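Local coordinates for protein lovastatin nonaketide synthase, polyketide synthase component (Aspergillus terreus, PDB 7CPX) that builds the nonaketide backbone of lovastatin, condensing, methylating and reducing malonyl-derived units to form carrier-bound dihydromonacolin L together with LovC, at residues A[478-488]-A[927-935]; A[517-525]-A[539-548]. The protein carries 2 engineered substitutions. All blocks are in the same frame, centred on the assembly; numbering follows the deposited sequence.

In the fold
From the N terminus the chain first makes the ketosynthase; strand 475-479 then opens a small three-stranded antiparallel sheet and runs on into helix 482-498. Strand 520-524 is the middle strand of that sheet, and contact 2 closes a short loop around helix 529-542 to bring in the edge strand 546-547. The chain next makes the MAT domain and returns, after helix 905-911, as the irregular segment 927-935. Contact 1 lays this segment on residues 478-488 and closes a loop of 438 residues, inside which contact 2 is nested. The two meet where Ala479 and Phe520 probably share a backbone hydrogen bond; the sheet lies between ketosynthase and MAT domains, with the returning chain packed on its first strand and helix.

Contact 1. Residues A[478-488]-A[927-935]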
loop_
_atom_site.group_PDB
_atom_site.type_symbol
_atom_site.label_atom_id
_atom_site.label_comp_id
_atom_site.label_asym_id
_atom_site.label_seq_id
_atom_site.Cartn_x
_atom_site.Cartn_y
_atom_site.Cartn_z
ATOM N N SER A 478 -48.947 -20.559 -6.567
ATOM C CA SER A 478 -48.422 -19.637 -7.559
ATOM C C SER A 478 -47.091 -19.080 -7.084
ATOM O O SER A 478 -46.873 -18.874 -5.888
ATOM C CB SER A 478 -49.400 -18.492 -7.836
ATOM O OG SER A 478 -49.742 -17.813 -6.642
ATOM N N ALA A 479 -46.210 -18.828 -8.048
ATOM C CA ALA A 479 -44.889 -18.288 -7.776
ATOM C C ALA A 479 -44.443 -17.464 -8.972
ATOM O O ALA A 479 -44.984 -17.587 -10.074
ATOM C CB ALA A 479 -43.877 -19.397 -7.479
ATOM N N LYS A 480 -43.449 -16.606 -8.739
ATOM C CA LYS A 480 -42.892 -15.794 -9.811
ATOM C C LYS A 480 -42.026 -16.602 -10.767
ATOM O O LYS A 480 -41.686 -16.097 -11.842
ATOM C CB LYS A 480 -42.077 -14.644 -9.220
ATOM C CG LYS A 480 -42.921 -13.559 -8.571
ATOM C CD LYS A 480 -43.371 -12.520 -9.580
ATOM C CE LYS A 480 -44.217 -11.444 -8.921
ATOM N NZ LYS A 480 -43.758 -10.075 -9.280
ATOM N N SER A 481 -41.663 -17.831 -10.407
ATOM C CA SER A 481 -40.870 -18.696 -11.267
ATOM C C SER A 481 -41.383 -20.122 -11.147
ATOM O O SER A 481 -41.814 -20.545 -10.070
ATOM C CB SER A 481 -39.383 -18.642 -10.899
ATOM O OG SER A 481 -39.177 -19.053 -9.559
ATOM N N GLN A 482 -41.333 -20.861 -12.258
ATOM C CA GLN A 482 -41.791 -22.246 -12.233
ATOM C C GLN A 482 -40.962 -23.086 -11.272
ATOM O O GLN A 482 -41.479 -24.040 -10.680
ATOM C CB GLN A 482 -41.755 -22.848 -13.640
ATOM C CG GLN A 482 -40.364 -23.125 -14.207
ATOM C CD GLN A 482 -39.591 -21.862 -14.532
ATOM O OE1 GLN A 482 -39.594 -20.901 -13.761
ATOM N NE2 GLN A 482 -38.930 -21.855 -15.682
ATOM N N ARG A 483 -39.681 -22.758 -11.105
ATOM C CA ARG A 483 -38.876 -23.425 -10.086
ATOM C C ARG A 483 -39.445 -23.163 -8.699
ATOM O O ARG A 483 -39.597 -24.085 -7.885
ATOM C CB ARG A 483 -37.427 -22.946 -10.174
ATOM C CG ARG A 483 -36.522 -23.471 -9.072
ATOM C CD ARG A 483 -35.108 -22.939 -9.223
ATOM N NE ARG A 483 -34.227 -23.412 -8.161
ATOM C CZ ARG A 483 -34.137 -22.860 -6.959
ATOM N NH1 ARG A 483 -34.873 -21.815 -6.619
ATOM N NH2 ARG A 483 -33.288 -23.372 -6.072
ATOM N N SER A 484 -39.773 -21.901 -8.413
ATOM C CA SER A 484 -40.386 -21.569 -7.134
ATOM C C SER A 484 -41.737 -22.249 -6.980
ATOM O O SER A 484 -42.093 -22.671 -5.879
ATOM C CB SER A 484 -40.530 -20.055 -7.000
ATOM O OG SER A 484 -39.263 -19.428 -6.939
ATOM N N LEU A 485 -42.500 -22.369 -8.068
ATOM C CA LEU A 485 -43.789 -23.049 -7.993
ATOM C C LEU A 485 -43.617 -24.531 -7.685
ATOM O O LEU A 485 -44.391 -25.107 -6.909
ATOM C CB LEU A 485 -44.554 -22.854 -9.301
ATOM C CG LEU A 485 -45.942 -23.486 -9.397
ATOM C CD1 LEU A 485 -46.777 -23.172 -8.169
ATOM C CD2 LEU A 485 -46.642 -22.995 -10.651
ATOM N N LYS A 486 -42.613 -25.171 -8.287
ATOM C CA LYS A 486 -42.346 -26.574 -7.986
ATOM C C LYS A 486 -41.913 -26.749 -6.538
ATOM O O LYS A 486 -42.325 -27.705 -5.866
ATOM C CB LYS A 486 -41.281 -27.119 -8.936
ATOM C CG LYS A 486 -41.001 -28.601 -8.765
ATOM C CD LYS A 486 -40.042 -29.108 -9.828
ATOM C CE LYS A 486 -39.815 -30.605 -9.706
ATOM N NZ LYS A 486 -38.913 -31.123 -10.769
ATOM N N ILE A 487 -41.077 -25.837 -6.038
ATOM C CA ILE A 487 -40.678 -25.909 -4.636
ATOM C C ILE A 487 -41.888 -25.687 -3.737
ATOM O O ILE A 487 -42.001 -26.289 -2.664
ATOM C CB ILE A 487 -39.554 -24.899 -4.338
ATOM C CG1 ILE A 487 -38.343 -25.170 -5.232
ATOM C CG2 ILE A 487 -39.136 -25.002 -2.883
ATOM C CD1 ILE A 487 -37.330 -24.045 -5.245
ATOM N N MET A 488 -42.809 -24.818 -4.159
ATOM C CA MET A 488 -44.045 -24.625 -3.408
ATOM C C MET A 488 -44.861 -25.905 -3.365
ATOM O O MET A 488 -45.425 -26.253 -2.325
ATOM C CB MET A 488 -44.874 -23.502 -4.029
ATOM C CG MET A 488 -44.402 -22.115 -3.671
ATOM S SD MET A 488 -45.511 -20.823 -4.248
ATOM C CE MET A 488 -46.883 -21.022 -3.115
ATOM N N ALA A 927 -44.137 -20.839 4.088
ATOM C CA ALA A 927 -43.723 -19.563 3.533
ATOM C C ALA A 927 -43.260 -19.744 2.092
ATOM O O ALA A 927 -42.964 -20.853 1.638
ATOM C CB ALA A 927 -42.605 -18.949 4.374
ATOM N N TYR A 928 -43.204 -18.636 1.370
ATOM C CA TYR A 928 -42.829 -18.696 -0.032
ATOM C C TYR A 928 -41.404 -19.228 -0.162
ATOM O O TYR A 928 -40.498 -18.734 0.524
ATOM C CB TYR A 928 -42.940 -17.318 -0.679
ATOM C CG TYR A 928 -42.584 -17.311 -2.148
ATOM C CD1 TYR A 928 -43.547 -17.544 -3.116
ATOM C CD2 TYR A 928 -41.284 -17.076 -2.565
ATOM C CE1 TYR A 928 -43.227 -17.541 -4.456
ATOM C CE2 TYR A 928 -40.954 -17.070 -3.903
ATOM C CZ TYR A 928 -41.928 -17.305 -4.845
ATOM O OH TYR A 928 -41.599 -17.298 -6.182
ATOM N N PRO A 929 -41.163 -20.224 -1.017
ATOM C CA PRO A 929 -39.802 -20.748 -1.177
ATOM C C PRO A 929 -38.934 -19.838 -2.025
ATOM O O PRO A 929 -38.819 -20.026 -3.241
ATOM C CB PRO A 929 -40.032 -22.100 -1.855
ATOM C CG PRO A 929 -41.259 -21.888 -2.657
ATOM C CD PRO A 929 -42.126 -20.954 -1.855
ATOM N N TRP A 930 -38.328 -18.841 -1.390
ATOM C CA TRP A 930 -37.522 -17.875 -2.119
ATOM C C TRP A 930 -36.420 -18.586 -2.893
ATOM O O TRP A 930 -35.800 -19.531 -2.398
ATOM C CB TRP A 930 -36.933 -16.854 -1.152
ATOM C CG TRP A 930 -37.974 -16.243 -0.275
ATOM C CD1 TRP A 930 -38.235 -16.558 1.022
ATOM C CD2 TRP A 930 -38.914 -15.229 -0.638
ATOM N NE1 TRP A 930 -39.272 -15.794 1.497
ATOM C CE2 TRP A 930 -39.708 -14.970 0.494
ATOM C CE3 TRP A 930 -39.157 -14.510 -1.811
ATOM C CZ2 TRP A 930 -40.726 -14.023 0.489
ATOM C CZ3 TRP A 930 -40.168 -13.573 -1.813
ATOM C CH2 TRP A 930 -40.940 -13.337 -0.673
ATOM N N ASP A 931 -36.188 -18.125 -4.123
ATOM C CA ASP A 931 -35.317 -18.850 -5.042
ATOM C C ASP A 931 -33.949 -19.109 -4.422
ATOM O O ASP A 931 -33.476 -20.250 -4.387
ATOM C CB ASP A 931 -35.180 -18.061 -6.344
ATOM C CG ASP A 931 -34.357 -18.789 -7.383
ATOM O OD1 ASP A 931 -34.783 -19.875 -7.827
ATOM O OD2 ASP A 931 -33.286 -18.271 -7.761
ATOM N N ARG A 932 -33.299 -18.060 -3.927
ATOM C CA ARG A 932 -32.009 -18.148 -3.249
ATOM C C ARG A 932 -30.923 -18.779 -4.114
ATOM O O ARG A 932 -29.837 -19.083 -3.607
ATOM C CB ARG A 932 -32.128 -18.925 -1.932
ATOM C CG ARG A 932 -32.929 -18.208 -0.859
ATOM C CD ARG A 932 -32.723 -18.850 0.503
ATOM N NE ARG A 932 -33.461 -18.160 1.557
ATOM C CZ ARG A 932 -34.683 -18.484 1.961
ATOM N NH1 ARG A 932 -35.352 -19.486 1.415
ATOM N NH2 ARG A 932 -35.248 -17.782 2.939
ATOM N N SER A 933 -31.181 -18.984 -5.407
ATOM C CA SER A 933 -30.199 -19.652 -6.254
ATOM C C SER A 933 -28.947 -18.803 -6.428
ATOM O O SER A 933 -27.825 -19.322 -6.365
ATOM C CB SER A 933 -30.814 -19.977 -7.613
ATOM O OG SER A 933 -31.950 -20.811 -7.471
ATOM N N ARG A 934 -29.115 -17.503 -6.642
ATOM C CA ARG A 934 -28.008 -16.595 -6.900
ATOM C C ARG A 934 -27.781 -15.695 -5.694
ATOM O O ARG A 934 -28.730 -15.135 -5.137
ATOM C CB ARG A 934 -28.274 -15.744 -8.144
ATOM C CG ARG A 934 -27.212 -14.692 -8.406
ATOM C CD ARG A 934 -27.357 -14.082 -9.789
ATOM N NE ARG A 934 -26.424 -12.981 -9.998
ATOM C CZ ARG A 934 -26.269 -12.336 -11.146
ATOM N NH1 ARG A 934 -26.968 -12.661 -12.222
ATOM N NH2 ARG A 934 -25.391 -11.340 -11.217
ATOM N N ARG A 935 -26.518 -15.564 -5.297
ATOM C CA ARG A 935 -26.139 -14.730 -4.161
ATOM C C ARG A 935 -25.870 -13.319 -4.667
ATOM O O ARG A 935 -24.845 -13.066 -5.307
ATOM C CB ARG A 935 -24.914 -15.301 -3.454
ATOM C CG ARG A 935 -24.615 -14.636 -2.124
ATOM C CD ARG A 935 -23.387 -15.228 -1.462
ATOM N NE ARG A 935 -23.231 -14.756 -0.091
ATOM C CZ ARG A 935 -22.619 -13.630 0.251
ATOM N NH1 ARG A 935 -22.086 -12.828 -0.656
ATOM N NH2 ARG A 935 -22.542 -13.300 1.537
#
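Ser484 and Pro929 mark the closest backbone approach, CA to CA 6.0 Å, where the first turns of helix 482-498 face an irregular loop. Tyr928 is buried against the other segment. Its CG lies anti to the backbone N (chi1 -179°), which sends the ring toward the strand-to-helix junction, where the OH accepts a hydrogen bond from Lys480 N (3.2 Å). Ala479 meets the same end of the ring, its CB 3.6 Å from Tyr928 CE1. Met488 SD comes in obliquely, 4.8 Å from the Tyr928 ring centroid, a Met-aromatic contact. Beside it Pro929, the centre of an inverse gamma turn, lays its ring against Ile487 and the Met488 chain. Under the tyrosine hydroxyl, Ser481 caps the helix: its OG accepts from Ser484 N at 3.1 Å and also from Ser484 OG.

Further out, Arg483 stretches straight from the helix (chi1 174°) to the turn at Asp931. Ser933 OG sits over the centre of one guanidinium face, 3.0 Å from Arg483 CZ, and Ile487 CD1 of the same helix lies over the rim of the opposite face. The guanidinium stands nearly upright to the Asp931 carboxylate, the planes 79° apart. Their ion pair is modelled too tightly, so its exact geometry is doubtful. Trp930 turns the other way, onto Phe84 and Phe85 of the ketosynthase, and Lys480 NZ bonds to Phe84 O. This Tyr-Pro-Trp run belongs to the linker that follows the acyltransferase, which in related synthases likewise returns to the ketosynthase. Chemically the seam is graded: at the buried end the tyrosine hydroxyl accepts a backbone N-H, with Ser484 beside it and the rest of the ring against Ala479 and Met488, while opposite charges probably attract at the exposed end.

Contact 2. Residues A[517-525]-A[539-548]; sequences VLPFRRAIV and AIEDGIVSSD
Arg521 and Ser546 form an antiparallel hydrogen-bonded pair, with Ser546 N giving to Arg521 O at 2.8 Å. The close packing lies toward helix 529-542, where Ile524 and Ala539 are both buried and Ile524 CD1 rests against Ala539 CB. Ala539 CB also lies over one face of the Arg522 guanidinium, toward its rim. A bend at chi2 (59°) carries the Arg522 chain forward along its own strand, so that NE gives a hydrogen bond to Ala523 O while NH1 donates to Ile544 O at 2.9 Å, tilted 30° from the guanidinium plane. Two carbonyls thus fix the rotation of the group above the helix end.

Gly543, with positive phi, takes the chain out of that helix and into the edge strand of the three-stranded antiparallel sheet between ketosynthase and MAT domains, whose far edge is strand 475-479. Helix 883-898 meets this sheet too: Ser546 OG bonds to Glu896 O.

Toward solvent the fit slackens. Phe520 has Val545 CG2 at its ring edge, 4.2 Å from CD2, and Ser547 OG over one face, 3.9 Å above the plane. Beyond it the bonding is less regular: Asp548 N reaches Pro519 O at 2.8 Å but from 52° above the carbonyl plane, and the chain is not modelled for the six residues after exposed Asp548.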
loop_
_atom_site.group_PDB
_atom_site.type_symbol
_atom_site.label_atom_id
_atom_site.label_comp_id
_atom_site.label_asym_id
_atom_site.label_seq_id
_atom_site.Cartn_x
_atom_site.Cartn_y
_atom_site.Cartn_z
ATOM N N VAL A 517 -51.700 -14.288 -5.822
ATOM C CA VAL A 517 -51.587 -14.918 -7.132
ATOM C C VAL A 517 -50.345 -14.373 -7.818
ATOM O O VAL A 517 -50.050 -13.174 -7.743
ATOM C CB VAL A 517 -52.847 -14.665 -7.978
ATOM C CG1 VAL A 517 -52.687 -15.273 -9.361
ATOM C CG2 VAL A 517 -54.075 -15.232 -7.288
ATOM N N LEU A 518 -49.619 -15.249 -8.494
ATOM C CA LEU A 518 -48.339 -14.928 -9.103
ATOM C C LEU A 518 -48.282 -15.499 -10.510
ATOM O O LEU A 518 -49.034 -16.421 -10.846
ATOM C CB LEU A 518 -47.186 -15.477 -8.250
ATOM C CG LEU A 518 -47.156 -14.894 -6.833
ATOM C CD1 LEU A 518 -46.123 -15.583 -5.967
ATOM C CD2 LEU A 518 -46.886 -13.401 -6.873
ATOM N N PRO A 519 -47.400 -14.961 -11.368
ATOM C CA PRO A 519 -47.419 -15.331 -12.791
ATOM C C PRO A 519 -47.494 -16.827 -13.047
ATOM O O PRO A 519 -48.426 -17.296 -13.709
ATOM C CB PRO A 519 -46.104 -14.743 -13.316
ATOM C CG PRO A 519 -45.837 -13.586 -12.428
ATOM C CD PRO A 519 -46.338 -13.985 -11.069
ATOM N N PHE A 520 -46.532 -17.589 -12.536
ATOM C CA PHE A 520 -46.540 -19.034 -12.724
ATOM C C PHE A 520 -47.559 -19.646 -11.774
ATOM O O PHE A 520 -47.467 -19.465 -10.556
ATOM C CB PHE A 520 -45.148 -19.616 -12.491
ATOM C CG PHE A 520 -44.145 -19.206 -13.527
ATOM C CD1 PHE A 520 -43.469 -18.005 -13.419
ATOM C CD2 PHE A 520 -43.883 -20.019 -14.615
ATOM C CE1 PHE A 520 -42.548 -17.622 -14.373
ATOM C CE2 PHE A 520 -42.961 -19.643 -15.573
ATOM C CZ PHE A 520 -42.293 -18.444 -15.452
ATOM N N ARG A 521 -48.527 -20.367 -12.327
ATOM C CA ARG A 521 -49.656 -20.882 -11.571
ATOM C C ARG A 521 -49.765 -22.389 -11.744
ATOM O O ARG A 521 -49.435 -22.936 -12.800
ATOM C CB ARG A 521 -50.968 -20.235 -12.023
ATOM C CG ARG A 521 -51.037 -18.731 -11.845
ATOM C CD ARG A 521 -52.273 -18.170 -12.530
ATOM N NE ARG A 521 -52.447 -16.743 -12.291
ATOM C CZ ARG A 521 -51.849 -15.787 -12.987
ATOM N NH1 ARG A 521 -51.006 -16.067 -13.967
ATOM N NH2 ARG A 521 -52.102 -14.515 -12.692
ATOM N N ARG A 522 -50.234 -23.055 -10.693
ATOM C CA ARG A 522 -50.638 -24.447 -10.780
ATOM C C ARG A 522 -51.795 -24.673 -9.823
ATOM O O ARG A 522 -51.949 -23.960 -8.827
ATOM C CB ARG A 522 -49.484 -25.410 -10.459
ATOM C CG ARG A 522 -49.860 -26.893 -10.509
ATOM C CD ARG A 522 -50.398 -27.311 -11.877
ATOM N NE ARG A 522 -51.045 -28.617 -11.841
ATOM C CZ ARG A 522 -50.487 -29.755 -12.235
ATOM N NH1 ARG A 522 -49.252 -29.798 -12.709
ATOM N NH2 ARG A 522 -51.188 -30.883 -12.153
ATOM N N ALA A 523 -52.622 -25.659 -10.147
ATOM C CA ALA A 523 -53.776 -26.006 -9.336
ATOM C C ALA A 523 -53.859 -27.517 -9.216
ATOM O O ALA A 523 -53.627 -28.236 -10.194
ATOM C CB ALA A 523 -55.059 -25.438 -9.941
ATOM N N ILE A 524 -54.191 -27.989 -8.021
ATOM C CA ILE A 524 -54.233 -29.406 -7.698
ATOM C C ILE A 524 -55.670 -29.774 -7.365
ATOM O O ILE A 524 -56.371 -29.023 -6.677
ATOM C CB ILE A 524 -53.293 -29.735 -6.522
ATOM C CG1 ILE A 524 -51.909 -29.122 -6.755
ATOM C CG2 ILE A 524 -53.187 -31.227 -6.333
ATOM C CD1 ILE A 524 -51.233 -29.566 -8.036
ATOM N N VAL A 525 -56.105 -30.930 -7.854
ATOM C CA VAL A 525 -57.481 -31.386 -7.712
ATOM C C VAL A 525 -57.496 -32.585 -6.776
ATOM O O VAL A 525 -56.771 -33.562 -6.999
ATOM C CB VAL A 525 -58.097 -31.744 -9.076
ATOM C CG1 VAL A 525 -59.486 -32.322 -8.902
ATOM C CG2 VAL A 525 -58.144 -30.514 -9.966
ATOM N N ALA A 539 -48.516 -33.501 -10.052
ATOM C CA ALA A 539 -48.131 -32.192 -10.570
ATOM C C ALA A 539 -46.629 -31.978 -10.456
ATOM O O ALA A 539 -45.995 -31.451 -11.378
ATOM C CB ALA A 539 -48.883 -31.091 -9.822
ATOM N N ILE A 540 -46.040 -32.379 -9.328
ATOM C CA ILE A 540 -44.601 -32.233 -9.142
ATOM C C ILE A 540 -43.851 -33.035 -10.193
ATOM O O ILE A 540 -42.890 -32.548 -10.800
ATOM C CB ILE A 540 -44.205 -32.661 -7.717
ATOM C CG1 ILE A 540 -44.762 -31.669 -6.693
ATOM C CG2 ILE A 540 -42.695 -32.761 -7.594
ATOM C CD1 ILE A 540 -44.740 -32.182 -5.270
ATOM N N GLU A 541 -44.276 -34.279 -10.426
ATOM C CA GLU A 541 -43.619 -35.094 -11.440
ATOM C C GLU A 541 -43.796 -34.506 -12.833
ATOM O O GLU A 541 -42.855 -34.523 -13.636
ATOM C CB GLU A 541 -44.161 -36.523 -11.393
ATOM C CG GLU A 541 -43.865 -37.253 -10.091
ATOM C CD GLU A 541 -42.384 -37.485 -9.872
ATOM O OE1 GLU A 541 -41.599 -37.274 -10.821
ATOM O OE2 GLU A 541 -42.003 -37.878 -8.749
ATOM N N ASP A 542 -44.984 -33.981 -13.138
ATOM C CA ASP A 542 -45.240 -33.438 -14.468
ATOM C C ASP A 542 -44.431 -32.170 -14.712
ATOM O O ASP A 542 -43.781 -32.026 -15.753
ATOM C CB ASP A 542 -46.733 -33.159 -14.639
ATOM C CG ASP A 542 -47.578 -34.413 -14.540
ATOM O OD1 ASP A 542 -47.087 -35.495 -14.929
ATOM O OD2 ASP A 542 -48.732 -34.318 -14.073
ATOM N N GLY A 543 -44.461 -31.238 -13.762
ATOM C CA GLY A 543 -43.826 -29.953 -13.965
ATOM C C GLY A 543 -44.584 -29.019 -14.878
ATOM O O GLY A 543 -44.036 -27.988 -15.280
ATOM N N ILE A 544 -45.826 -29.347 -15.219
ATOM C CA ILE A 544 -46.631 -28.540 -16.129
ATOM C C ILE A 544 -47.334 -27.461 -15.318
ATOM O O ILE A 544 -48.077 -27.763 -14.377
ATOM C CB ILE A 544 -47.644 -29.409 -16.889
ATOM C CG1 ILE A 544 -46.917 -30.491 -17.692
ATOM C CG2 ILE A 544 -48.499 -28.543 -17.806
ATOM C CD1 ILE A 544 -47.829 -31.565 -18.248
ATOM N N VAL A 545 -47.103 -26.198 -15.683
ATOM C CA VAL A 545 -47.681 -25.061 -14.980
ATOM C C VAL A 545 -48.090 -24.003 -15.996
ATOM O O VAL A 545 -47.617 -23.983 -17.135
ATOM C CB VAL A 545 -46.702 -24.454 -13.949
ATOM C CG1 VAL A 545 -46.276 -25.507 -12.940
ATOM C CG2 VAL A 545 -45.489 -23.864 -14.650
ATOM N N SER A 546 -48.979 -23.116 -15.565
ATOM C CA SER A 546 -49.451 -22.009 -16.381
ATOM C C SER A 546 -48.763 -20.718 -15.960
ATOM O O SER A 546 -48.487 -20.496 -14.778
ATOM C CB SER A 546 -50.968 -21.850 -16.261
ATOM O OG SER A 546 -51.427 -20.765 -17.049
ATOM N N SER A 547 -48.488 -19.863 -16.943
ATOM C CA SER A 547 -47.778 -18.612 -16.719
ATOM C C SER A 547 -48.631 -17.442 -17.185
ATOM O O SER A 547 -49.271 -17.508 -18.238
ATOM C CB SER A 547 -46.437 -18.599 -17.458
ATOM O OG SER A 547 -45.756 -17.374 -17.248
ATOM N N ASP A 548 -48.628 -16.372 -16.395
ATOM C CA ASP A 548 -49.367 -15.159 -16.725
ATOM C C ASP A 548 -50.833 -15.467 -17.004
ATOM O O ASP A 548 -51.726 -14.845 -16.429
ATOM C CB ASP A 548 -48.736 -14.465 -17.933
ATOM C CG ASP A 548 -47.295 -14.068 -17.690
ATOM O OD1 ASP A 548 -46.953 -13.745 -16.534
ATOM O OD2 ASP A 548 -46.502 -14.080 -18.656
#